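Local coordinates for protein 16.4 kDa salivary peptide (Culex quinquefasciatus, PDB 7KC8) that is of unknown function but adopts a ricin-type beta-trefoil fold, as a secreted mosquito salivary protein with putative sugar-binding properties, at residues G6-K11 and W41-S46; Q104-I109 and D121-D126; T81-V86 and N100-E105; Y96-V101 and D126-Q131. All coordinates share one frame; numbering follows the deposited sequence.

Interaction 1 of 4, residues G6-K11 and W41-S46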
loop_
_atom_site.group_PDB
_atom_site.type_symbol
_atom_site.label_atom_id
_atom_site.label_comp_id
_atom_site.label_asym_id
_atom_site.label_seq_id
_atom_site.Cartn_x
_atom_site.Cartn_y
_atom_site.Cartn_z
ATOM N N GLY A 6 3.294 -2.818 12.489
ATOM C CA GLY A 6 2.679 -4.110 12.714
ATOM C C GLY A 6 1.472 -4.347 11.830
ATOM O O GLY A 6 1.382 -3.790 10.730
ATOM N N CYS A 7 0.531 -5.159 12.310
ATOM C CA CYS A 7 -0.604 -5.578 11.498
ATOM C C CYS A 7 -1.673 -4.503 11.457
ATOM O O CYS A 7 -2.139 -4.032 12.501
ATOM C CB CYS A 7 -1.212 -6.868 12.038
ATOM S SG CYS A 7 -0.175 -8.280 11.761
ATOM N N VAL A 8 -2.083 -4.145 10.241
ATOM C CA VAL A 8 -3.080 -3.111 10.021
ATOM C C VAL A 8 -4.017 -3.560 8.910
ATOM O O VAL A 8 -3.754 -4.524 8.190
ATOM C CB VAL A 8 -2.431 -1.763 9.653
ATOM C CG1 VAL A 8 -1.481 -1.300 10.758
ATOM C CG2 VAL A 8 -1.686 -1.908 8.343
ATOM N N THR A 9 -5.093 -2.808 8.773
ATOM C CA THR A 9 -5.956 -2.866 7.579
ATOM C C THR A 9 -5.724 -1.540 6.849
ATOM O O THR A 9 -5.479 -0.554 7.489
ATOM C CB THR A 9 -7.423 -3.179 7.869
ATOM O OG1 THR A 9 -7.925 -2.256 8.821
ATOM C CG2 THR A 9 -7.649 -4.587 8.355
ATOM N N LEU A 10 -5.768 -1.557 5.534
ATOM C CA LEU A 10 -5.539 -0.357 4.701
ATOM C C LEU A 10 -6.843 -0.024 3.975
ATOM O O LEU A 10 -7.137 -0.668 2.983
ATOM C CB LEU A 10 -4.443 -0.699 3.695
ATOM C CG LEU A 10 -3.024 -0.282 4.042
ATOM C CD1 LEU A 10 -2.844 0.054 5.506
ATOM C CD2 LEU A 10 -2.015 -1.301 3.569
ATOM N N LYS A 11 -7.540 1.007 4.428
ATOM C CA LYS A 11 -8.841 1.390 3.843
ATOM C C LYS A 11 -8.802 2.823 3.308
ATOM O O LYS A 11 -8.505 3.723 4.043
ATOM C CB LYS A 11 -9.931 1.114 4.876
ATOM C CG LYS A 11 -11.365 1.221 4.400
ATOM C CD LYS A 11 -12.238 1.867 5.444
ATOM C CE LYS A 11 -13.709 1.578 5.284
ATOM N NZ LYS A 11 -14.258 0.885 6.469
ATOM N N TRP A 41 -2.342 -6.240 6.416
ATOM C CA TRP A 41 -1.045 -5.813 5.912
ATOM C C TRP A 41 -0.130 -5.490 7.079
ATOM O O TRP A 41 -0.581 -5.274 8.203
ATOM C CB TRP A 41 -1.167 -4.580 5.020
ATOM C CG TRP A 41 -1.918 -4.825 3.776
ATOM C CD1 TRP A 41 -3.282 -4.813 3.617
ATOM C CD2 TRP A 41 -1.367 -5.122 2.496
ATOM N NE1 TRP A 41 -3.604 -5.089 2.315
ATOM C CE2 TRP A 41 -2.449 -5.280 1.603
ATOM C CE3 TRP A 41 -0.065 -5.276 2.016
ATOM C CZ2 TRP A 41 -2.266 -5.593 0.262
ATOM C CZ3 TRP A 41 0.116 -5.575 0.668
ATOM C CH2 TRP A 41 -0.981 -5.723 -0.191
ATOM N N VAL A 42 1.167 -5.420 6.807
ATOM C CA VAL A 42 2.139 -5.087 7.840
ATOM C C VAL A 42 2.902 -3.832 7.442
ATOM O O VAL A 42 3.447 -3.747 6.338
ATOM C CB VAL A 42 3.098 -6.254 8.110
ATOM C CG1 VAL A 42 4.081 -5.871 9.217
ATOM C CG2 VAL A 42 2.309 -7.479 8.495
ATOM N N ILE A 43 2.940 -2.868 8.346
ATOM C CA ILE A 43 3.749 -1.667 8.194
ATOM C C ILE A 43 5.030 -1.863 8.996
ATOM O O ILE A 43 4.981 -2.087 10.211
ATOM C CB ILE A 43 2.987 -0.420 8.670
ATOM C CG1 ILE A 43 1.801 -0.121 7.749
ATOM C CG2 ILE A 43 3.942 0.770 8.781
ATOM C CD1 ILE A 43 0.861 0.951 8.272
ATOM N N GLU A 44 6.176 -1.779 8.326
ATOM C CA GLU A 44 7.484 -1.891 8.962
ATOM C C GLU A 44 8.228 -0.572 8.811
ATOM O O GLU A 44 8.195 0.039 7.742
ATOM C CB GLU A 44 8.314 -3.010 8.346
ATOM C CG GLU A 44 7.631 -4.368 8.345
ATOM C CD GLU A 44 8.405 -5.413 7.551
ATOM O OE1 GLU A 44 9.461 -5.067 6.980
ATOM O OE2 GLU A 44 7.958 -6.578 7.494
ATOM N N LYS A 45 8.877 -0.121 9.886
ATOM C CA LYS A 45 9.707 1.071 9.790
ATOM C C LYS A 45 10.893 0.778 8.891
ATOM O O LYS A 45 11.427 -0.331 8.889
ATOM C CB LYS A 45 10.192 1.537 11.172
ATOM C CG LYS A 45 9.240 2.520 11.866
ATOM C CD LYS A 45 9.965 3.470 12.834
ATOM C CE LYS A 45 10.696 4.577 12.073
ATOM N NZ LYS A 45 11.773 5.236 12.871
ATOM N N SER A 46 11.224 1.745 8.030
ATOM C CA SER A 46 12.408 1.664 7.134
ATOM C C SER A 46 13.066 3.045 7.118
ATOM O O SER A 46 12.691 3.866 6.295
ATOM C CB SER A 46 12.063 1.202 5.754
ATOM O OG SER A 46 13.239 0.892 5.029
#
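In this beta-trefoil, residues 6-11 and 41-46 form a short antiparallel pairing at a corner of the chain. The chain bends at Cys7, and beyond the bridged residues the strands diverge, so that the axes of 8-11 and 41-46 cross at 102°. Four backbone hydrogen bonds hold the paired part. Gly6 and Ile43 bond each other through N and O, and so do Val8 and Trp41; the straightest runs from Trp41 N to Val8 O at 2.8 Å. Gly6 has phi 95° and psi -152°, where a side chain would collide with the preceding carbonyl oxygen, so glycine suits the place.

Between these pairs, Cys7 and Val42 face each other on the side that carries the disulfide of Cys7 to Cys136. Cys7 SG lies anti to its carbonyl carbon and meets Val42 CG2 at 4.2 Å. The other face is apolar. Val8 puts CG2 into the crowded position between its backbone N and carbonyl carbon, where it touches Ile43 CD1 at 3.8 Å; Ile43, extended at chi2, crosses it at about a right angle. Both branched residues also pack on Ile130 of strand 128-132.

Trp41 swings its indole beside its own backbone N, and the buried NE1 is satisfied by Ile19 O. Leu10, its torsions away from the usual staggered values, brings one methyl over the indole in a CH-pi contact: CD2 sits 3.9 Å from the centroid of the five-membered ring of Trp41, with Trp41 CG as its nearest atom at 3.5 Å.

Interaction 2 of 4, residues Q104-I109 and D121-D126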
loop_
_atom_site.group_PDB
_atom_site.type_symbol
_atom_site.label_atom_id
_atom_site.label_comp_id
_atom_site.label_asym_id
_atom_site.label_seq_id
_atom_site.Cartn_x
_atom_site.Cartn_y
_atom_site.Cartn_z
ATOM N N GLN A 104 7.449 10.276 -5.398
ATOM C CA GLN A 104 6.700 11.362 -4.768
ATOM C C GLN A 104 5.277 11.453 -5.323
ATOM O O GLN A 104 4.827 12.501 -5.791
ATOM C CB GLN A 104 7.443 12.692 -4.927
ATOM C CG GLN A 104 8.739 12.787 -4.135
ATOM N N GLU A 105 4.570 10.342 -5.257
ATOM C CA GLU A 105 3.174 10.239 -5.742
ATOM C C GLU A 105 2.349 9.618 -4.628
ATOM O O GLU A 105 2.846 8.762 -3.964
ATOM C CB GLU A 105 3.079 9.367 -6.983
ATOM C CG GLU A 105 3.082 10.115 -8.278
ATOM C CD GLU A 105 3.571 9.272 -9.433
ATOM O OE1 GLU A 105 4.412 9.738 -10.175
ATOM O OE2 GLU A 105 3.101 8.157 -9.558
ATOM N N CYS A 106 1.104 10.034 -4.510
ATOM C CA CYS A 106 0.225 9.561 -3.422
ATOM C C CYS A 106 -0.338 8.178 -3.713
ATOM O O CYS A 106 -0.716 7.921 -4.829
ATOM C CB CYS A 106 -0.940 10.514 -3.211
ATOM S SG CYS A 106 -0.433 12.244 -3.216
ATOM N N LEU A 107 -0.354 7.329 -2.703
ATOM C CA LEU A 107 -1.049 6.056 -2.886
ATOM C C LEU A 107 -2.548 6.346 -2.784
ATOM O O LEU A 107 -2.974 7.097 -1.914
ATOM C CB LEU A 107 -0.602 5.032 -1.860
ATOM C CG LEU A 107 -1.235 3.677 -2.102
ATOM C CD1 LEU A 107 -0.609 3.008 -3.304
ATOM C CD2 LEU A 107 -1.117 2.826 -0.866
ATOM N N VAL A 108 -3.302 5.702 -3.646
ATOM C CA VAL A 108 -4.744 5.969 -3.775
ATOM C C VAL A 108 -5.427 4.735 -4.366
ATOM O O VAL A 108 -4.766 3.929 -4.974
ATOM C CB VAL A 108 -4.827 7.169 -4.728
ATOM C CG1 VAL A 108 -5.536 6.887 -6.031
ATOM C CG2 VAL A 108 -5.235 8.460 -4.064
ATOM N N ILE A 109 -6.711 4.576 -4.080
ATOM C CA ILE A 109 -7.540 3.563 -4.781
ATOM C C ILE A 109 -8.441 4.368 -5.716
ATOM O O ILE A 109 -9.131 5.226 -5.251
ATOM C CB ILE A 109 -8.293 2.641 -3.821
ATOM C CG1 ILE A 109 -7.330 1.816 -2.980
ATOM C CG2 ILE A 109 -9.242 1.760 -4.597
ATOM C CD1 ILE A 109 -7.999 0.798 -2.138
ATOM N N ASP A 121 -0.640 17.959 -5.955
ATOM C CA ASP A 121 -0.070 19.031 -5.152
ATOM C C ASP A 121 0.058 18.598 -3.700
ATOM O O ASP A 121 1.053 18.900 -3.032
ATOM C CB ASP A 121 -0.946 20.281 -5.266
ATOM C CG ASP A 121 -0.186 21.550 -4.965
ATOM O OD1 ASP A 121 0.639 21.963 -5.815
ATOM O OD2 ASP A 121 -0.411 22.136 -3.883
ATOM N N SER A 122 -0.932 17.849 -3.212
ATOM C CA SER A 122 -1.018 17.394 -1.833
ATOM C C SER A 122 -1.738 16.051 -1.822
ATOM O O SER A 122 -2.666 15.841 -2.607
ATOM C CB SER A 122 -1.763 18.428 -0.981
ATOM O OG SER A 122 -2.081 17.943 0.307
ATOM N N CYS A 123 -1.293 15.139 -0.957
ATOM C CA CYS A 123 -2.025 13.905 -0.701
ATOM C C CYS A 123 -3.082 14.069 0.382
ATOM O O CYS A 123 -3.798 13.108 0.678
ATOM C CB CYS A 123 -1.071 12.773 -0.279
ATOM S SG CYS A 123 0.356 12.512 -1.364
ATOM N N GLY A 124 -3.198 15.258 0.973
ATOM C CA GLY A 124 -4.010 15.481 2.161
ATOM C C GLY A 124 -5.502 15.335 1.969
ATOM O O GLY A 124 -6.234 15.396 2.960
ATOM N N ASP A 125 -5.978 15.150 0.743
ATOM C CA ASP A 125 -7.398 14.897 0.506
ATOM C C ASP A 125 -7.647 13.463 0.073
ATOM O O ASP A 125 -8.755 13.133 -0.359
ATOM C CB ASP A 125 -7.955 15.870 -0.536
ATOM C CG ASP A 125 -8.519 17.137 0.093
ATOM O OD1 ASP A 125 -9.553 17.035 0.792
ATOM O OD2 ASP A 125 -7.931 18.226 -0.098
ATOM N N ASP A 126 -6.634 12.605 0.173
ATOM C CA ASP A 126 -6.725 11.217 -0.262
ATOM C C ASP A 126 -6.226 10.326 0.874
ATOM O O ASP A 126 -5.173 9.691 0.783
ATOM C CB ASP A 126 -5.940 11.008 -1.537
ATOM C CG ASP A 126 -6.630 11.608 -2.727
ATOM O OD1 ASP A 126 -6.538 12.839 -2.919
ATOM O OD2 ASP A 126 -7.267 10.840 -3.471
#
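Cys106 and Cys123 both turn SG anti to their own carbonyl carbons (chi1 -44° and -51°), and these matching torsions point the two sulfurs at each other. The disulfide between Cys106 SG and Cys123 SG, 2.0 Å long, has a chi3 of -81°, close to the unstrained right angle. It is a covalent tie between strand 105-109 and a loop without regular structure, and no hydrogen bond crosses between 104-109 and 121-126.

The loop holds its own shape. Cys123 opens a type I beta turn closed by Asp126 N to Cys123 O at 2.9 Å. Just ahead, Ser122 OG accepts from Gly124 N at 3.0 Å, an ST turn for which a short hydroxyl side chain is well suited. Gly124 has no CB, which would have been crowded by that same Ser122 OG.

The second point of contact is Asp126, whose CG also lies beside its backbone N. Its carboxylate crosses Val108 obliquely, OD2 lying 3.2 Å from Val108 CG2, while CB of Asp126 touches the same methyl. Phe12 of strand 8-12 packs against both residues. Leu107 points away from the loop and packs on Val115, Thr117 and Ile19. The disulfide thus links strand 105-109 to the loop leading into strand 128-132 of the beta-trefoil; such cross-links are common in secreted proteins.

Interaction 3 of 4, residues T81-V86 and N100-E105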
loop_
_atom_site.group_PDB
_atom_site.type_symbol
_atom_site.label_atom_id
_atom_site.label_comp_id
_atom_site.label_asym_id
_atom_site.label_seq_id
_atom_site.Cartn_x
_atom_site.Cartn_y
_atom_site.Cartn_z
ATOM N N THR A 81 14.331 -7.497 -7.156
ATOM C CA THR A 81 14.646 -6.349 -6.329
ATOM C C THR A 81 13.876 -5.149 -6.860
ATOM O O THR A 81 13.435 -5.127 -8.009
ATOM C CB THR A 81 16.152 -6.039 -6.333
ATOM O OG1 THR A 81 16.886 -7.268 -6.399
ATOM C CG2 THR A 81 16.549 -5.291 -5.075
ATOM N N THR A 82 13.717 -4.143 -6.010
ATOM C CA THR A 82 13.107 -2.908 -6.456
ATOM C C THR A 82 13.611 -1.762 -5.603
ATOM O O THR A 82 14.040 -1.944 -4.460
ATOM C CB THR A 82 11.580 -2.957 -6.395
ATOM O OG1 THR A 82 11.060 -1.700 -6.841
ATOM C CG2 THR A 82 11.121 -3.221 -4.964
ATOM N N ASP A 83 13.527 -0.578 -6.190
ATOM C CA ASP A 83 13.887 0.686 -5.578
ATOM C C ASP A 83 12.667 1.484 -5.127
ATOM O O ASP A 83 12.825 2.545 -4.511
ATOM C CB ASP A 83 14.699 1.518 -6.580
ATOM C CG ASP A 83 15.641 2.466 -5.899
ATOM O OD1 ASP A 83 15.646 2.450 -4.643
ATOM O OD2 ASP A 83 16.375 3.211 -6.601
ATOM N N ALA A 84 11.458 1.014 -5.440
ATOM C CA ALA A 84 10.237 1.804 -5.298
ATOM C C ALA A 84 9.293 1.179 -4.281
ATOM O O ALA A 84 8.071 1.209 -4.448
ATOM C CB ALA A 84 9.541 1.972 -6.653
ATOM N N ASN A 85 9.861 0.594 -3.228
ATOM C CA ASN A 85 9.114 -0.145 -2.224
ATOM C C ASN A 85 9.141 0.540 -0.863
ATOM O O ASN A 85 8.817 -0.094 0.150
ATOM C CB ASN A 85 9.667 -1.563 -2.107
ATOM C CG ASN A 85 11.130 -1.585 -1.681
ATOM O OD1 ASN A 85 11.761 -0.536 -1.484
ATOM N ND2 ASN A 85 11.668 -2.782 -1.517
ATOM N N VAL A 86 9.542 1.807 -0.819
ATOM C CA VAL A 86 9.627 2.587 0.413
ATOM C C VAL A 86 8.518 3.624 0.374
ATOM O O VAL A 86 8.328 4.284 -0.651
ATOM C CB VAL A 86 11.002 3.257 0.566
ATOM C CG1 VAL A 86 10.981 4.255 1.715
ATOM C CG2 VAL A 86 12.103 2.203 0.772
ATOM N N ASN A 100 4.639 7.281 -2.206
ATOM C CA ASN A 100 5.842 6.575 -2.622
ATOM C C ASN A 100 7.030 7.529 -2.633
ATOM O O ASN A 100 6.990 8.576 -3.278
ATOM C CB ASN A 100 5.644 5.959 -4.002
ATOM C CG ASN A 100 6.863 5.206 -4.469
ATOM O OD1 ASN A 100 7.713 5.746 -5.190
ATOM N ND2 ASN A 100 6.973 3.950 -4.033
ATOM N N VAL A 101 8.097 7.165 -1.933
ATOM C CA VAL A 101 9.244 8.067 -1.803
ATOM C C VAL A 101 9.942 8.271 -3.153
ATOM O O VAL A 101 10.225 9.404 -3.547
ATOM C CB VAL A 101 10.214 7.549 -0.725
ATOM C CG1 VAL A 101 11.523 8.384 -0.706
ATOM C CG2 VAL A 101 9.520 7.527 0.650
ATOM N N LYS A 102 10.213 7.188 -3.890
ATOM C CA LYS A 102 11.001 7.301 -5.122
ATOM C C LYS A 102 10.376 8.268 -6.124
ATOM O O LYS A 102 11.086 9.058 -6.758
ATOM C CB LYS A 102 11.178 5.937 -5.794
ATOM C CG LYS A 102 12.158 6.014 -6.962
ATOM C CD LYS A 102 12.211 4.755 -7.802
ATOM C CE LYS A 102 13.485 4.744 -8.668
ATOM N NZ LYS A 102 13.362 3.769 -9.778
ATOM N N TYR A 103 9.058 8.201 -6.297
ATOM C CA TYR A 103 8.362 8.994 -7.295
ATOM C C TYR A 103 7.546 10.147 -6.722
ATOM O O TYR A 103 6.978 10.917 -7.501
ATOM C CB TYR A 103 7.430 8.091 -8.114
ATOM C CG TYR A 103 8.159 6.983 -8.836
ATOM C CD1 TYR A 103 9.052 7.268 -9.852
ATOM C CD2 TYR A 103 7.945 5.648 -8.504
ATOM C CE1 TYR A 103 9.719 6.260 -10.522
ATOM C CE2 TYR A 103 8.598 4.639 -9.170
ATOM C CZ TYR A 103 9.491 4.953 -10.174
ATOM O OH TYR A 103 10.163 3.958 -10.832
ATOM N N GLN A 104 7.449 10.276 -5.398
ATOM C CA GLN A 104 6.700 11.362 -4.768
ATOM C C GLN A 104 5.277 11.453 -5.323
ATOM O O GLN A 104 4.827 12.501 -5.791
ATOM C CB GLN A 104 7.443 12.692 -4.927
ATOM C CG GLN A 104 8.739 12.787 -4.135
ATOM N N GLU A 105 4.570 10.342 -5.257
ATOM C CA GLU A 105 3.174 10.239 -5.742
ATOM C C GLU A 105 2.349 9.618 -4.628
ATOM O O GLU A 105 2.846 8.762 -3.964
ATOM C CB GLU A 105 3.079 9.367 -6.983
ATOM C CG GLU A 105 3.082 10.115 -8.278
ATOM C CD GLU A 105 3.571 9.272 -9.433
ATOM O OE1 GLU A 105 4.412 9.738 -10.175
ATOM O OE2 GLU A 105 3.101 8.157 -9.558
HETATM O O HOH W 1 9.986 4.204 -3.006
#
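Two irregular connections of the beta-trefoil meet here, the loop leading into strand 87-92 and the turn between strands 95-100 and 105-109. The first is shaped by Thr82, whose OG1 accepts from Ala84 N at 3.1 Å in an ST turn. Asp83, with CG anti to its backbone N, crosses the extended Lys102 chain at about a right angle; OD2 of Asp83 lies 4.4 Å from NZ of Lys102, beyond a salt bridge.

Ala84 is small enough to sit close against the turn. Its CB touches CE2 of Tyr103 at 3.8 Å and CD of Lys102, while that lysine methylene lies over one face of the Tyr103 ring. The carbonyl oxygen of Ala84 accepts from Asn100 ND2 at 3.0 Å; the N-H...O angle is only 132°, and the donor stands above the carbonyl plane, off the lone pairs.

Asn100, with CG anti to its backbone N, uses both ends of its amide. Its OD1 accepts from Tyr103 N at 3.0 Å, an Asx motif that shapes the turn before the G1 bulge at Gln104 and Glu105. Asparagine suits the place because a single flat group offers donor and acceptor.

At Val86 a water accepts from Val86 N and Lys102 N, linking the two backbones. Val86 O receives a nearly straight bond from Val101 N at 3.2 Å, and beside it Val86 CG1 meets Val101 CG2 at 3.7 Å.

Interaction 4 of 4, residues Y96-V101 and D126-Q131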
loop_
_atom_site.group_PDB
_atom_site.type_symbol
_atom_site.label_atom_id
_atom_site.label_comp_id
_atom_site.label_asym_id
_atom_site.label_seq_id
_atom_site.Cartn_x
_atom_site.Cartn_y
_atom_site.Cartn_z
ATOM N N TYR A 96 -4.459 8.835 7.644
ATOM C CA TYR A 96 -3.116 8.908 7.108
ATOM C C TYR A 96 -3.166 9.131 5.610
ATOM O O TYR A 96 -4.128 8.752 4.937
ATOM C CB TYR A 96 -2.350 7.635 7.433
ATOM C CG TYR A 96 -2.288 7.399 8.914
ATOM C CD1 TYR A 96 -3.303 6.734 9.568
ATOM C CD2 TYR A 96 -1.220 7.865 9.661
ATOM C CE1 TYR A 96 -3.263 6.537 10.921
ATOM C CE2 TYR A 96 -1.170 7.670 11.009
ATOM C CZ TYR A 96 -2.199 7.010 11.635
ATOM O OH TYR A 96 -2.155 6.813 12.990
ATOM N N TRP A 97 -2.126 9.766 5.090
ATOM C CA TRP A 97 -1.853 9.690 3.670
ATOM C C TRP A 97 -0.520 8.985 3.471
ATOM O O TRP A 97 0.352 9.006 4.341
ATOM C CB TRP A 97 -1.863 11.066 3.003
ATOM C CG TRP A 97 -1.004 12.116 3.631
ATOM C CD1 TRP A 97 -1.387 13.047 4.561
ATOM C CD2 TRP A 97 0.368 12.394 3.331
ATOM N NE1 TRP A 97 -0.328 13.862 4.880
ATOM C CE2 TRP A 97 0.757 13.492 4.131
ATOM C CE3 TRP A 97 1.308 11.818 2.474
ATOM C CZ2 TRP A 97 2.050 14.029 4.094
ATOM C CZ3 TRP A 97 2.597 12.354 2.439
ATOM C CH2 TRP A 97 2.951 13.448 3.252
ATOM N N ILE A 98 -0.402 8.317 2.332
ATOM C CA ILE A 98 0.735 7.476 2.005
ATOM C C ILE A 98 1.299 7.955 0.682
ATOM O O ILE A 98 0.543 8.240 -0.252
ATOM C CB ILE A 98 0.334 5.995 1.905
ATOM C CG1 ILE A 98 -0.362 5.544 3.193
ATOM C CG2 ILE A 98 1.569 5.134 1.596
ATOM C CD1 ILE A 98 -1.141 4.247 3.036
ATOM N N SER A 99 2.622 8.010 0.589
ATOM C CA SER A 99 3.252 8.478 -0.626
ATOM C C SER A 99 4.479 7.641 -0.934
ATOM O O SER A 99 5.281 7.348 -0.044
ATOM C CB SER A 99 3.655 9.938 -0.501
ATOM O OG SER A 99 4.293 10.354 -1.679
ATOM N N ASN A 100 4.639 7.281 -2.206
ATOM C CA ASN A 100 5.842 6.575 -2.622
ATOM C C ASN A 100 7.030 7.529 -2.633
ATOM O O ASN A 100 6.990 8.576 -3.278
ATOM C CB ASN A 100 5.644 5.959 -4.002
ATOM C CG ASN A 100 6.863 5.206 -4.469
ATOM O OD1 ASN A 100 7.713 5.746 -5.190
ATOM N ND2 ASN A 100 6.973 3.950 -4.033
ATOM N N VAL A 101 8.097 7.165 -1.933
ATOM C CA VAL A 101 9.244 8.067 -1.803
ATOM C C VAL A 101 9.942 8.271 -3.153
ATOM O O VAL A 101 10.225 9.404 -3.547
ATOM C CB VAL A 101 10.214 7.549 -0.725
ATOM C CG1 VAL A 101 11.523 8.384 -0.706
ATOM C CG2 VAL A 101 9.520 7.527 0.650
ATOM N N ASP A 126 -6.634 12.605 0.173
ATOM C CA ASP A 126 -6.725 11.217 -0.262
ATOM C C ASP A 126 -6.226 10.326 0.874
ATOM O O ASP A 126 -5.173 9.691 0.783
ATOM C CB ASP A 126 -5.940 11.008 -1.537
ATOM C CG ASP A 126 -6.630 11.608 -2.727
ATOM O OD1 ASP A 126 -6.538 12.839 -2.919
ATOM O OD2 ASP A 126 -7.267 10.840 -3.471
ATOM N N LEU A 127 -7.009 10.287 1.941
ATOM C CA LEU A 127 -6.584 9.735 3.209
ATOM C C LEU A 127 -6.980 8.275 3.348
ATOM O O LEU A 127 -7.951 7.798 2.755
ATOM C CB LEU A 127 -7.172 10.538 4.374
ATOM C CG LEU A 127 -6.854 12.031 4.411
ATOM C CD1 LEU A 127 -7.368 12.668 5.704
ATOM C CD2 LEU A 127 -5.348 12.270 4.253
ATOM N N TRP A 128 -6.215 7.577 4.165
ATOM C CA TRP A 128 -6.389 6.166 4.441
ATOM C C TRP A 128 -6.802 5.976 5.889
ATOM O O TRP A 128 -6.388 6.735 6.768
ATOM C CB TRP A 128 -5.087 5.414 4.198
ATOM C CG TRP A 128 -4.743 5.298 2.776
ATOM C CD1 TRP A 128 -4.097 6.221 1.994
ATOM C CD2 TRP A 128 -5.026 4.183 1.939
ATOM N NE1 TRP A 128 -3.953 5.733 0.709
ATOM C CE2 TRP A 128 -4.523 4.483 0.654
ATOM C CE3 TRP A 128 -5.663 2.957 2.149
ATOM C CZ2 TRP A 128 -4.633 3.596 -0.406
ATOM C CZ3 TRP A 128 -5.780 2.088 1.097
ATOM C CH2 TRP A 128 -5.255 2.400 -0.164
ATOM N N GLU A 129 -7.589 4.942 6.144
ATOM C CA GLU A 129 -7.837 4.493 7.510
ATOM C C GLU A 129 -6.889 3.336 7.796
ATOM O O GLU A 129 -6.934 2.308 7.106
ATOM C CB GLU A 129 -9.296 4.080 7.714
ATOM N N ILE A 130 -6.011 3.518 8.775
ATOM C CA ILE A 130 -5.029 2.468 9.159
ATOM C C ILE A 130 -5.415 1.940 10.542
ATOM O O ILE A 130 -4.959 2.455 11.532
ATOM C CB ILE A 130 -3.572 2.952 9.030
ATOM C CG1 ILE A 130 -3.327 3.614 7.674
ATOM C CG2 ILE A 130 -2.607 1.810 9.256
ATOM C CD1 ILE A 130 -1.919 4.046 7.424
ATOM N N GLN A 131 -6.284 0.943 10.550
ATOM C CA GLN A 131 -6.836 0.343 11.781
ATOM C C GLN A 131 -5.957 -0.837 12.178
ATOM O O GLN A 131 -5.833 -1.757 11.413
ATOM C CB GLN A 131 -8.314 0.044 11.538
ATOM C CG GLN A 131 -8.952 -0.919 12.514
ATOM C CD GLN A 131 -10.291 -0.454 13.020
ATOM O OE1 GLN A 131 -11.330 -0.721 12.434
ATOM N NE2 GLN A 131 -10.266 0.256 14.130
#
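Tyr96 O has one hydrogen bond, an unusually short one of 2.5 Å from Trp128 N nearly along the C=O axis, and a lesser CA-H...O contact from Leu127 CA. Trp128 O takes the return bond from Tyr96 N at 3.0 Å, completing a single antiparallel bridge. The axes of strands 96-100 and 128-131 then part at 105°, so the rest of the contact is made by side chains.

Trp128 turns its indole beside its own backbone N. Ile98, crossing at about a right angle, sets CD1 over the ring 3.7 Å from the centroid of the five-membered ring of Trp128, only 12° off the normal. The buried NE1 is satisfied by Leu107 O. Tyr96 lies across Ile130: its CB meets Ile130 CD1 at 3.6 Å, and its CD1 rests near Ile130 CG1. The branched isoleucines supply methyls that reach the flat groups.

On the flank, Trp97 takes the crowded chi1 of 52°, and Leu127 CD2 touches Trp97 CB at 3.9 Å. Trp128 and Ile130 also pack on Leu10 of strand 8-12. Strands crossing steeply around an aromatic and aliphatic core fit the closed barrel of a beta-trefoil.

In the fold
Interactions 1 and 4 are joined directly: their centres are about 11 Å apart, and strands 8-12 and 128-132 are neighbours, with Thr9 N 2.9 Å from Gln131 O in a probable hydrogen bond and Val8 packed on Ile130. Interaction 2 lies nested in the loop closed by interaction 4, their centres about 8 Å apart; they share Asp126, and Leu107 N lies 2.8 Å from Ile98 O. Interaction 3 sits at the turn between strands 95-100 and 105-109, sharing Asn100 and Val101 with interaction 4 and Gln104 and Glu105 with interaction 2. Interactions 1 and 2, centres about 18 Å apart, do not touch; interaction 1 holds one half of a disulfide, Cys7, and interaction 2 all of the other.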